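Side-chain contacts in putative Zn-dependent Alcohol Dehydrogenase (Rhodobacter sphaeroides, PDB 3IV6), which binds S-adenosylmethionine in a Rossmann-like domain and, although named an alcohol dehydrogenase, is probably an S-adenosylmethionine-dependent methyltransferase: residues A[41-46]-A[113-118]; A[58-63]-A[68-73]; A[122-127]-A[177-182]. All coordinates share one frame; numbering follows the deposited sequence.

Contact 1. Residues A[41-46]-A[113-118]. With SAM (S-adenosylmethionine), chain E.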
loop_
_atom_site.group_PDB
_atom_site.type_symbol
_atom_site.label_atom_id
_atom_site.label_comp_id
_atom_site.label_asym_id
_atom_site.label_seq_id
_atom_site.Cartn_x
_atom_site.Cartn_y
_atom_site.Cartn_z
ATOM N N GLU A 41 -2.733 16.043 -8.645
ATOM C CA GLU A 41 -2.900 17.479 -8.747
ATOM C C GLU A 41 -1.611 18.247 -8.567
ATOM O O GLU A 41 -0.849 17.959 -7.670
ATOM C CB GLU A 41 -3.893 17.972 -7.718
ATOM C CG GLU A 41 -5.280 17.449 -7.911
ATOM C CD GLU A 41 -6.199 17.898 -6.805
ATOM O OE1 GLU A 41 -5.723 18.574 -5.859
ATOM O OE2 GLU A 41 -7.396 17.571 -6.881
ATOM N N ASN A 42 -1.399 19.253 -9.409
ATOM C CA ASN A 42 -0.227 20.104 -9.300
ATOM C C ASN A 42 1.017 19.365 -9.705
ATOM O O ASN A 42 2.113 19.888 -9.530
ATOM C CB ASN A 42 -0.031 20.618 -7.880
ATOM C CG ASN A 42 -1.171 21.471 -7.412
ATOM O OD1 ASN A 42 -2.074 21.799 -8.186
ATOM N ND2 ASN A 42 -1.152 21.830 -6.128
ATOM N N ILE A 43 0.851 18.136 -10.201
ATOM C CA ILE A 43 1.947 17.422 -10.842
ATOM C C ILE A 43 1.904 17.693 -12.349
ATOM O O ILE A 43 0.860 17.547 -13.001
ATOM C CB ILE A 43 1.912 15.932 -10.591
ATOM C CG1 ILE A 43 1.947 15.651 -9.094
ATOM C CG2 ILE A 43 3.064 15.252 -11.333
ATOM C CD1 ILE A 43 1.857 14.186 -8.783
ATOM N N VAL A 44 3.047 18.115 -12.897
ATOM C CA VAL A 44 3.063 18.741 -14.230
ATOM C C VAL A 44 3.998 17.983 -15.150
ATOM O O VAL A 44 4.816 17.221 -14.670
ATOM C CB VAL A 44 3.430 20.266 -14.154
ATOM C CG1 VAL A 44 2.557 20.948 -13.132
ATOM C CG2 VAL A 44 4.888 20.470 -13.771
ATOM N N PRO A 45 3.865 18.163 -16.473
ATOM C CA PRO A 45 4.770 17.370 -17.326
ATOM C C PRO A 45 6.247 17.622 -16.997
ATOM O O PRO A 45 6.673 18.719 -16.757
ATOM C CB PRO A 45 4.414 17.821 -18.761
ATOM C CG PRO A 45 3.026 18.427 -18.643
ATOM C CD PRO A 45 2.962 19.029 -17.255
ATOM N N GLY A 46 7.035 16.570 -16.931
ATOM C CA GLY A 46 8.430 16.755 -16.604
ATOM C C GLY A 46 8.761 16.407 -15.184
ATOM O O GLY A 46 9.927 16.204 -14.869
ATOM N N PHE A 113 7.790 13.590 -6.441
ATOM C CA PHE A 113 6.614 13.009 -5.802
ATOM C C PHE A 113 6.711 11.508 -5.604
ATOM O O PHE A 113 7.175 10.777 -6.479
ATOM C CB PHE A 113 5.356 13.316 -6.606
ATOM C CG PHE A 113 5.042 14.773 -6.697
ATOM C CD1 PHE A 113 4.305 15.392 -5.705
ATOM C CD2 PHE A 113 5.486 15.526 -7.775
ATOM C CE1 PHE A 113 4.011 16.740 -5.790
ATOM C CE2 PHE A 113 5.206 16.859 -7.866
ATOM C CZ PHE A 113 4.465 17.474 -6.877
ATOM N N VAL A 114 6.275 11.052 -4.431
ATOM C CA VAL A 114 6.086 9.623 -4.217
ATOM C C VAL A 114 4.619 9.413 -3.910
ATOM O O VAL A 114 4.072 9.990 -2.960
ATOM C CB VAL A 114 6.955 9.088 -3.064
ATOM C CG1 VAL A 114 6.362 7.777 -2.475
ATOM C CG2 VAL A 114 8.393 8.878 -3.517
ATOM N N LEU A 115 3.968 8.622 -4.746
ATOM C CA LEU A 115 2.556 8.274 -4.555
ATOM C C LEU A 115 2.352 6.788 -4.156
ATOM O O LEU A 115 3.060 5.893 -4.630
ATOM C CB LEU A 115 1.757 8.587 -5.823
ATOM C CG LEU A 115 2.198 9.810 -6.619
ATOM C CD1 LEU A 115 1.454 9.870 -7.926
ATOM C CD2 LEU A 115 2.059 11.098 -5.838
ATOM N N ASN A 116 1.404 6.535 -3.256
ATOM C CA ASN A 116 0.859 5.183 -3.114
ATOM C C ASN A 116 -0.553 5.164 -2.551
ATOM O O ASN A 116 -0.913 6.024 -1.725
ATOM C CB ASN A 116 1.795 4.275 -2.306
ATOM C CG ASN A 116 2.225 4.892 -0.973
ATOM O OD1 ASN A 116 3.280 5.516 -0.880
ATOM N ND2 ASN A 116 1.431 4.671 0.067
ATOM N N ASP A 117 -1.354 4.209 -3.026
ATOM C CA ASP A 117 -2.742 4.081 -2.597
ATOM C C ASP A 117 -2.975 2.881 -1.690
ATOM O O ASP A 117 -3.019 1.752 -2.169
ATOM C CB ASP A 117 -3.677 3.966 -3.798
ATOM C CG ASP A 117 -5.157 3.878 -3.385
ATOM O OD1 ASP A 117 -5.572 4.552 -2.408
ATOM O OD2 ASP A 117 -5.913 3.153 -4.059
ATOM N N ARG A 118 -3.145 3.136 -0.396
ATOM C CA ARG A 118 -3.525 2.106 0.569
ATOM C C ARG A 118 -2.459 1.014 0.748
ATOM O O ARG A 118 -2.751 -0.143 1.096
ATOM C CB ARG A 118 -4.890 1.539 0.217
ATOM C CG ARG A 118 -6.032 2.446 0.651
ATOM C CD ARG A 118 -7.397 1.991 0.119
ATOM N NE ARG A 118 -7.668 2.328 -1.276
ATOM C CZ ARG A 118 -8.764 1.919 -1.933
ATOM N NH1 ARG A 118 -9.644 1.171 -1.298
ATOM N NH2 ARG A 118 -8.990 2.238 -3.219
HETATM N N SAM E . -3.109 -2.593 -4.433
HETATM C CA SAM E . -3.987 -1.541 -3.954
HETATM C C SAM E . -4.112 -0.428 -4.973
HETATM O O SAM E . -3.515 -0.426 -6.058
HETATM O OXT SAM E . -4.862 0.473 -4.676
HETATM C CB SAM E . -3.552 -1.034 -2.585
HETATM C CG SAM E . -2.488 -1.879 -1.871
HETATM S SD SAM E . -0.755 -1.622 -2.371
HETATM C CE SAM E . -0.882 -0.483 -3.779
HETATM C "C5'" SAM E . -0.265 -3.252 -3.038
HETATM C "C4'" SAM E . 0.871 -3.306 -4.054
HETATM O "O4'" SAM E . 2.078 -2.882 -3.444
HETATM C "C3'" SAM E . 1.148 -4.711 -4.556
HETATM O "O3'" SAM E . 1.507 -4.592 -5.913
HETATM C "C2'" SAM E . 2.377 -5.160 -3.794
HETATM O "O2'" SAM E . 3.208 -5.990 -4.578
HETATM C "C1'" SAM E . 3.093 -3.856 -3.489
HETATM N N9 SAM E . 3.777 -3.904 -2.190
HETATM C C8 SAM E . 3.243 -4.350 -1.009
HETATM N N7 SAM E . 4.192 -4.260 -0.039
HETATM C C5 SAM E . 5.339 -3.758 -0.576
HETATM C C6 SAM E . 6.602 -3.463 -0.027
HETATM N N6 SAM E . 6.897 -3.670 1.259
HETATM N N1 SAM E . 7.575 -2.969 -0.861
HETATM C C2 SAM E . 7.294 -2.790 -2.209
HETATM N N3 SAM E . 6.061 -3.059 -2.754
HETATM C C4 SAM E . 5.089 -3.541 -1.944
#
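Ile43 lies over one face of the Phe113 ring, its CG1 carbon 3.7 Å from the ring centroid and 10° off the normal, a CH-pi contact centred on the ring. With CG1 anti to its own carbonyl carbon (chi1 -58°) and the chain extended beyond it, CD1 runs on past Phe113 CG at 3.9 Å. The same methyl then comes to 4.3 Å from Leu115 CD2, bridging two residues on one side of strand 113-117. Val49 and Arg145, on the two neighbouring strands, also touch Ile43 and complete this tightly packed part. The solvent side is looser: Asn42 approaches the ring obliquely through its backbone O, 4.3 Å from Phe113 CZ, while its side-chain amide is turned off from the strand. Replacing Phe113 by an alanine removes the ring face under Ile43 CG1 and would probably open a gap beneath the loop before strand 48-52. Beyond the packed end, the strand enters the S-adenosylmethionine pocket, where Arg118 NE is salt-bridged to Asp117 OD1 at 3.3 Å. The loop carbonyls of Glu41 and Ile43 bond to Arg145 and Arg66, but no hydrogen bond joins the two segments, and their direct contact rests on apolar and CH-pi packing.

Contact 2. Residues A[58-63]-A[68-73]; sequences FLIEKA and ASVTVF
No aromatic ring enters the layer where Ile60 and Ala63 meet Val70 and Val72; the flat group of this strand, the Phe73 ring, belongs to the other side of the sheet. There Thr71 CG2 sits 3.4 Å above the plane of the Phe73 ring, offset toward its rim, and Ala50 and Ile52 of strand 48-52 also touch Phe73. The contact belongs to the beta-alpha-beta crossover formed by strand 48-52, helix 57-65 and strand 69-74, a building unit of the Rossmann-like fold. The helix and strand segments run nearly antiparallel, at 157°, with their axes 9.1 Å apart. The Ile60 side chain lies roughly perpendicular to that of Val72, and Val72 CG2 nestles against both branches of the isoleucine, nearest to Ile60 CD1 at 3.9 Å. Val70 holds CG1 anti to its backbone N (chi1 -177°), which turns CG2 onto Ala63 CB at 3.7 Å. Its other methyl, CG1, lies 4.3 Å from Ile60 CG2, a looser approach. The small side chain of Ala63 is consistent with the close approach of this part of the helix, and all the touching residues are buried. Where the chain turns back, Ala68 N gives a weak hydrogen bond to Ala63 O at 3.3 Å, bent to 155°, and Ala68 CB rests 3.5 Å from that same Ala63 O.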
loop_
_atom_site.group_PDB
_atom_site.type_symbol
_atom_site.label_atom_id
_atom_site.label_comp_id
_atom_site.label_asym_id
_atom_site.label_seq_id
_atom_site.Cartn_x
_atom_site.Cartn_y
_atom_site.Cartn_z
ATOM N N PHE A 58 -3.800 1.972 -13.201
ATOM C CA PHE A 58 -4.493 3.077 -13.867
ATOM C C PHE A 58 -3.990 4.423 -13.368
ATOM O O PHE A 58 -3.874 5.369 -14.141
ATOM C CB PHE A 58 -6.030 2.929 -13.795
ATOM C CG PHE A 58 -6.511 1.633 -14.387
ATOM C CD1 PHE A 58 -6.339 1.378 -15.739
ATOM C CD2 PHE A 58 -7.053 0.634 -13.587
ATOM C CE1 PHE A 58 -6.738 0.169 -16.286
ATOM C CE2 PHE A 58 -7.445 -0.563 -14.125
ATOM C CZ PHE A 58 -7.287 -0.796 -15.477
ATOM N N LEU A 59 -3.649 4.485 -12.082
ATOM C CA LEU A 59 -2.934 5.634 -11.548
ATOM C C LEU A 59 -1.604 5.839 -12.274
ATOM O O LEU A 59 -1.252 6.935 -12.664
ATOM C CB LEU A 59 -2.672 5.466 -10.064
ATOM C CG LEU A 59 -1.759 6.574 -9.562
ATOM C CD1 LEU A 59 -2.428 7.943 -9.782
ATOM C CD2 LEU A 59 -1.515 6.369 -8.108
ATOM N N ILE A 60 -0.862 4.769 -12.480
ATOM C CA ILE A 60 0.411 4.911 -13.151
ATOM C C ILE A 60 0.194 5.421 -14.572
ATOM O O ILE A 60 0.959 6.234 -15.071
ATOM C CB ILE A 60 1.184 3.578 -13.096
ATOM C CG1 ILE A 60 1.678 3.327 -11.656
ATOM C CG2 ILE A 60 2.325 3.543 -14.113
ATOM C CD1 ILE A 60 1.678 1.809 -11.204
ATOM N N GLU A 61 -0.880 4.975 -15.210
ATOM C CA GLU A 61 -1.122 5.300 -16.617
ATOM C C GLU A 61 -1.555 6.770 -16.807
ATOM O O GLU A 61 -1.196 7.389 -17.805
ATOM C CB GLU A 61 -2.136 4.325 -17.195
ATOM C CG GLU A 61 -2.380 4.399 -18.682
ATOM C CD GLU A 61 -3.235 3.218 -19.160
ATOM O OE1 GLU A 61 -3.384 2.226 -18.387
ATOM O OE2 GLU A 61 -3.745 3.270 -20.306
ATOM N N LYS A 62 -2.308 7.328 -15.853
ATOM C CA LYS A 62 -2.640 8.748 -15.870
ATOM C C LYS A 62 -1.407 9.616 -15.597
ATOM O O LYS A 62 -1.266 10.706 -16.159
ATOM C CB LYS A 62 -3.756 9.090 -14.884
ATOM C CG LYS A 62 -5.129 8.596 -15.305
ATOM C CD LYS A 62 -5.462 8.886 -16.759
ATOM C CE LYS A 62 -6.952 8.629 -17.036
ATOM N NZ LYS A 62 -7.543 9.378 -18.182
ATOM N N ALA A 63 -0.514 9.124 -14.744
ATOM C CA ALA A 63 0.759 9.782 -14.485
ATOM C C ALA A 63 1.561 9.929 -15.743
ATOM O O ALA A 63 2.130 10.992 -15.979
ATOM C CB ALA A 63 1.554 8.997 -13.528
ATOM N N ALA A 68 4.591 13.070 -16.800
ATOM C CA ALA A 68 5.545 12.899 -15.717
ATOM C C ALA A 68 6.452 11.777 -16.103
ATOM O O ALA A 68 6.059 10.934 -16.887
ATOM C CB ALA A 68 4.827 12.551 -14.417
ATOM N N SER A 69 7.667 11.796 -15.551
ATOM C CA SER A 69 8.666 10.749 -15.713
ATOM C C SER A 69 8.502 9.799 -14.548
ATOM O O SER A 69 8.958 10.101 -13.444
ATOM C CB SER A 69 10.076 11.345 -15.700
ATOM O OG SER A 69 10.527 11.595 -17.018
ATOM N N VAL A 70 7.830 8.671 -14.804
ATOM C CA VAL A 70 7.399 7.726 -13.768
ATOM C C VAL A 70 8.275 6.516 -13.599
ATOM O O VAL A 70 8.618 5.845 -14.550
ATOM C CB VAL A 70 6.031 7.178 -14.121
ATOM C CG1 VAL A 70 5.523 6.264 -13.032
ATOM C CG2 VAL A 70 5.075 8.325 -14.414
ATOM N N THR A 71 8.613 6.238 -12.359
ATOM C CA THR A 71 9.300 5.020 -11.964
ATOM C C THR A 71 8.340 4.275 -11.036
ATOM O O THR A 71 7.776 4.882 -10.136
ATOM C CB THR A 71 10.631 5.343 -11.187
ATOM O OG1 THR A 71 11.590 5.950 -12.062
ATOM C CG2 THR A 71 11.240 4.095 -10.623
ATOM N N VAL A 72 8.152 2.977 -11.246
ATOM C CA VAL A 72 7.340 2.177 -10.335
ATOM C C VAL A 72 8.217 1.248 -9.517
ATOM O O VAL A 72 9.122 0.626 -10.060
ATOM C CB VAL A 72 6.342 1.292 -11.097
ATOM C CG1 VAL A 72 5.529 0.414 -10.122
ATOM C CG2 VAL A 72 5.456 2.143 -12.020
ATOM N N PHE A 73 7.937 1.159 -8.218
ATOM C CA PHE A 73 8.619 0.245 -7.311
ATOM C C PHE A 73 7.644 -0.784 -6.780
ATOM O O PHE A 73 6.514 -0.463 -6.434
ATOM C CB PHE A 73 9.232 1.008 -6.152
ATOM C CG PHE A 73 10.313 1.957 -6.575
ATOM C CD1 PHE A 73 11.463 1.484 -7.204
ATOM C CD2 PHE A 73 10.192 3.340 -6.350
ATOM C CE1 PHE A 73 12.468 2.337 -7.584
ATOM C CE2 PHE A 73 11.211 4.232 -6.753
ATOM C CZ PHE A 73 12.344 3.721 -7.364
#

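Contact 3. Residues A[122-127]-A[177-182]; sequences RFTTEE and DKTFHF
A capping box at the N terminus of helix 125-139 sets Thr124 and Thr125 against Thr179 and Asp177, beside the start of strand 179-181, the middle strand of a small antiparallel sheet that also contains strand 213-215. Thr124 is the N-cap. Its OG1 accepts a hydrogen bond from Glu127 N at 3.2 Å (153°), and Thr124 N returns a longer, weak bond of 3.4 Å to Glu127 OE1. The carboxylate that closes the box has a second partner in Lys10, whose NZ also bonds to Arg122 O and so ties the cap to the chain's N-terminal region.

Across the contact, Thr125 OG1 stands 3.1 Å from Asp177 OD2. The two side chains pass alongside each other, pointing opposite ways. This bond is not settled, as the hydroxyl proton has another acceptor within reach; Thr215 OG1 is a weak partner of the same hydroxyl. Asp177 carries CG between its backbone N and carbonyl carbon (chi1 65°), which directs the carboxylate toward the hydroxyls of Thr125 and Thr179. Its OD1 therefore lies 3.0 Å from Thr179 OG1, a weak pairing and likewise not settled; Thr179 OG1 has its stronger partner in Thr215 OG1. Thr215 thus links the hydroxyls of both segments.

Lys178, at a left-handed backbone conformation, and Thr179 form a G1 beta bulge just after Asp177. Phe123, immediately before the cap, touches the bound S-adenosylmethionine, so the helix start lies beside the pocket. The apolar part of this surface contact is slight: Thr124 CG2 meets Thr179 CG2 methyl to methyl at 4.4 Å.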
loop_
_atom_site.group_PDB
_atom_site.type_symbol
_atom_site.label_atom_id
_atom_site.label_comp_id
_atom_site.label_asym_id
_atom_site.label_seq_id
_atom_site.Cartn_x
_atom_site.Cartn_y
_atom_site.Cartn_z
ATOM N N ARG A 122 -1.029 -2.508 4.074
ATOM C CA ARG A 122 -0.343 -3.764 3.898
ATOM C C ARG A 122 0.813 -3.924 4.861
ATOM O O ARG A 122 1.599 -4.873 4.727
ATOM C CB ARG A 122 0.167 -3.923 2.459
ATOM C CG ARG A 122 -0.939 -4.065 1.399
ATOM C CD ARG A 122 -2.148 -4.825 1.967
ATOM N NE ARG A 122 -3.372 -4.101 1.647
ATOM C CZ ARG A 122 -4.376 -3.877 2.482
ATOM N NH1 ARG A 122 -4.349 -4.330 3.714
ATOM N NH2 ARG A 122 -5.418 -3.189 2.062
ATOM N N PHE A 123 0.905 -3.010 5.831
ATOM C CA PHE A 123 1.956 -3.060 6.839
ATOM C C PHE A 123 1.487 -3.278 8.272
ATOM O O PHE A 123 0.336 -3.018 8.646
ATOM C CB PHE A 123 2.822 -1.785 6.815
ATOM C CG PHE A 123 3.421 -1.461 5.467
ATOM C CD1 PHE A 123 3.939 -2.475 4.645
ATOM C CD2 PHE A 123 3.497 -0.140 5.035
ATOM C CE1 PHE A 123 4.476 -2.208 3.416
ATOM C CE2 PHE A 123 4.061 0.158 3.783
ATOM C CZ PHE A 123 4.550 -0.909 2.960
ATOM N N THR A 124 2.422 -3.773 9.077
ATOM C CA THR A 124 2.340 -3.658 10.523
ATOM C C THR A 124 2.809 -2.251 10.854
ATOM O O THR A 124 3.271 -1.523 9.974
ATOM C CB THR A 124 3.276 -4.629 11.230
ATOM O OG1 THR A 124 4.642 -4.356 10.864
ATOM C CG2 THR A 124 2.886 -6.083 10.945
ATOM N N THR A 125 2.698 -1.863 12.115
ATOM C CA THR A 125 3.104 -0.529 12.516
ATOM C C THR A 125 4.610 -0.259 12.334
ATOM O O THR A 125 4.971 0.743 11.736
ATOM C CB THR A 125 2.695 -0.262 13.945
ATOM O OG1 THR A 125 1.315 -0.594 14.082
ATOM C CG2 THR A 125 2.897 1.193 14.281
ATOM N N GLU A 126 5.485 -1.121 12.847
ATOM C CA GLU A 126 6.909 -0.939 12.600
ATOM C C GLU A 126 7.296 -1.067 11.113
ATOM O O GLU A 126 8.252 -0.437 10.654
ATOM C CB GLU A 126 7.752 -1.901 13.442
ATOM C CG GLU A 126 7.541 -3.373 13.106
ATOM C CD GLU A 126 8.563 -3.939 12.105
ATOM O OE1 GLU A 126 9.498 -3.207 11.700
ATOM O OE2 GLU A 126 8.430 -5.131 11.725
ATOM N N GLU A 127 6.587 -1.891 10.357
ATOM C CA GLU A 127 6.813 -1.931 8.928
ATOM C C GLU A 127 6.408 -0.568 8.281
ATOM O O GLU A 127 7.150 0.011 7.472
ATOM C CB GLU A 127 6.013 -3.062 8.302
ATOM C CG GLU A 127 6.686 -4.366 8.131
ATOM C CD GLU A 127 5.946 -5.268 7.111
ATOM O OE1 GLU A 127 4.723 -5.492 7.275
ATOM O OE2 GLU A 127 6.592 -5.751 6.135
ATOM N N ASP A 177 -2.672 -2.452 19.262
ATOM C CA ASP A 177 -2.581 -1.606 18.064
ATOM C C ASP A 177 -3.406 -2.110 16.880
ATOM O O ASP A 177 -3.205 -1.649 15.748
ATOM C CB ASP A 177 -1.125 -1.411 17.595
ATOM C CG ASP A 177 -0.460 -2.713 17.130
ATOM O OD1 ASP A 177 -0.902 -3.820 17.528
ATOM O OD2 ASP A 177 0.533 -2.615 16.366
ATOM N N LYS A 178 -4.303 -3.061 17.131
ATOM C CA LYS A 178 -5.190 -3.560 16.091
ATOM C C LYS A 178 -4.462 -4.264 14.916
ATOM O O LYS A 178 -4.694 -3.964 13.741
ATOM C CB LYS A 178 -6.097 -2.425 15.610
ATOM C CG LYS A 178 -6.764 -1.702 16.788
ATOM C CD LYS A 178 -7.473 -0.420 16.373
ATOM C CE LYS A 178 -6.514 0.744 16.270
ATOM N NZ LYS A 178 -7.239 1.999 15.854
ATOM N N THR A 179 -3.604 -5.220 15.240
ATOM C CA THR A 179 -2.951 -5.975 14.194
ATOM C C THR A 179 -3.577 -7.342 14.047
ATOM O O THR A 179 -3.747 -8.044 15.025
ATOM C CB THR A 179 -1.463 -6.168 14.493
ATOM O OG1 THR A 179 -0.871 -4.902 14.773
ATOM C CG2 THR A 179 -0.752 -6.767 13.315
ATOM N N PHE A 180 -3.910 -7.719 12.818
ATOM C CA PHE A 180 -4.390 -9.056 12.524
ATOM C C PHE A 180 -3.290 -9.968 11.984
ATOM O O PHE A 180 -2.453 -9.531 11.193
ATOM C CB PHE A 180 -5.489 -8.985 11.493
ATOM C CG PHE A 180 -6.803 -8.517 12.034
ATOM C CD1 PHE A 180 -7.615 -9.369 12.763
ATOM C CD2 PHE A 180 -7.248 -7.241 11.767
ATOM C CE1 PHE A 180 -8.826 -8.949 13.234
ATOM C CE2 PHE A 180 -8.465 -6.810 12.253
ATOM C CZ PHE A 180 -9.252 -7.667 12.984
ATOM N N HIS A 181 -3.275 -11.224 12.441
ATOM C CA HIS A 181 -2.469 -12.277 11.801
ATOM C C HIS A 181 -3.349 -13.305 11.112
ATOM O O HIS A 181 -3.904 -14.174 11.772
ATOM C CB HIS A 181 -1.597 -13.010 12.798
ATOM C CG HIS A 181 -0.428 -13.670 12.155
ATOM N ND1 HIS A 181 0.714 -14.019 12.846
ATOM C CD2 HIS A 181 -0.198 -13.989 10.859
ATOM C CE1 HIS A 181 1.585 -14.549 12.004
ATOM N NE2 HIS A 181 1.062 -14.532 10.790
ATOM N N PHE A 182 -3.503 -13.227 9.801
ATOM C CA PHE A 182 -4.566 -14.022 9.179
ATOM C C PHE A 182 -4.315 -15.545 9.201
ATOM O O PHE A 182 -5.205 -16.346 9.520
ATOM C CB PHE A 182 -4.809 -13.526 7.752
ATOM C CG PHE A 182 -5.023 -12.062 7.668
ATOM C CD1 PHE A 182 -6.185 -11.481 8.194
ATOM C CD2 PHE A 182 -4.059 -11.253 7.080
ATOM C CE1 PHE A 182 -6.394 -10.105 8.124
ATOM C CE2 PHE A 182 -4.239 -9.887 7.015
ATOM C CZ PHE A 182 -5.426 -9.302 7.536
#

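Contacts 1 and 2 are neighbours on the main seven-stranded sheet, their centres about 8 Å apart and their nearest atoms about 4 Å apart; along the chain contact 2 is nested inside the loop that contact 1 closes. Contact 3 lies across the chain's centre, about 26 Å from contact 1 and about 27 Å from contact 2 between centres. The ligand lies among all three: strand 113-117 of contact 1 delivers Asp117 to it, the side chain of Ile60 in contact 2 lies about 8 Å away, and that of Thr124 in contact 3 about 10 Å. Between contacts 1 and 3 the chain borders the pocket, with Arg118 and Phe123 at its ends.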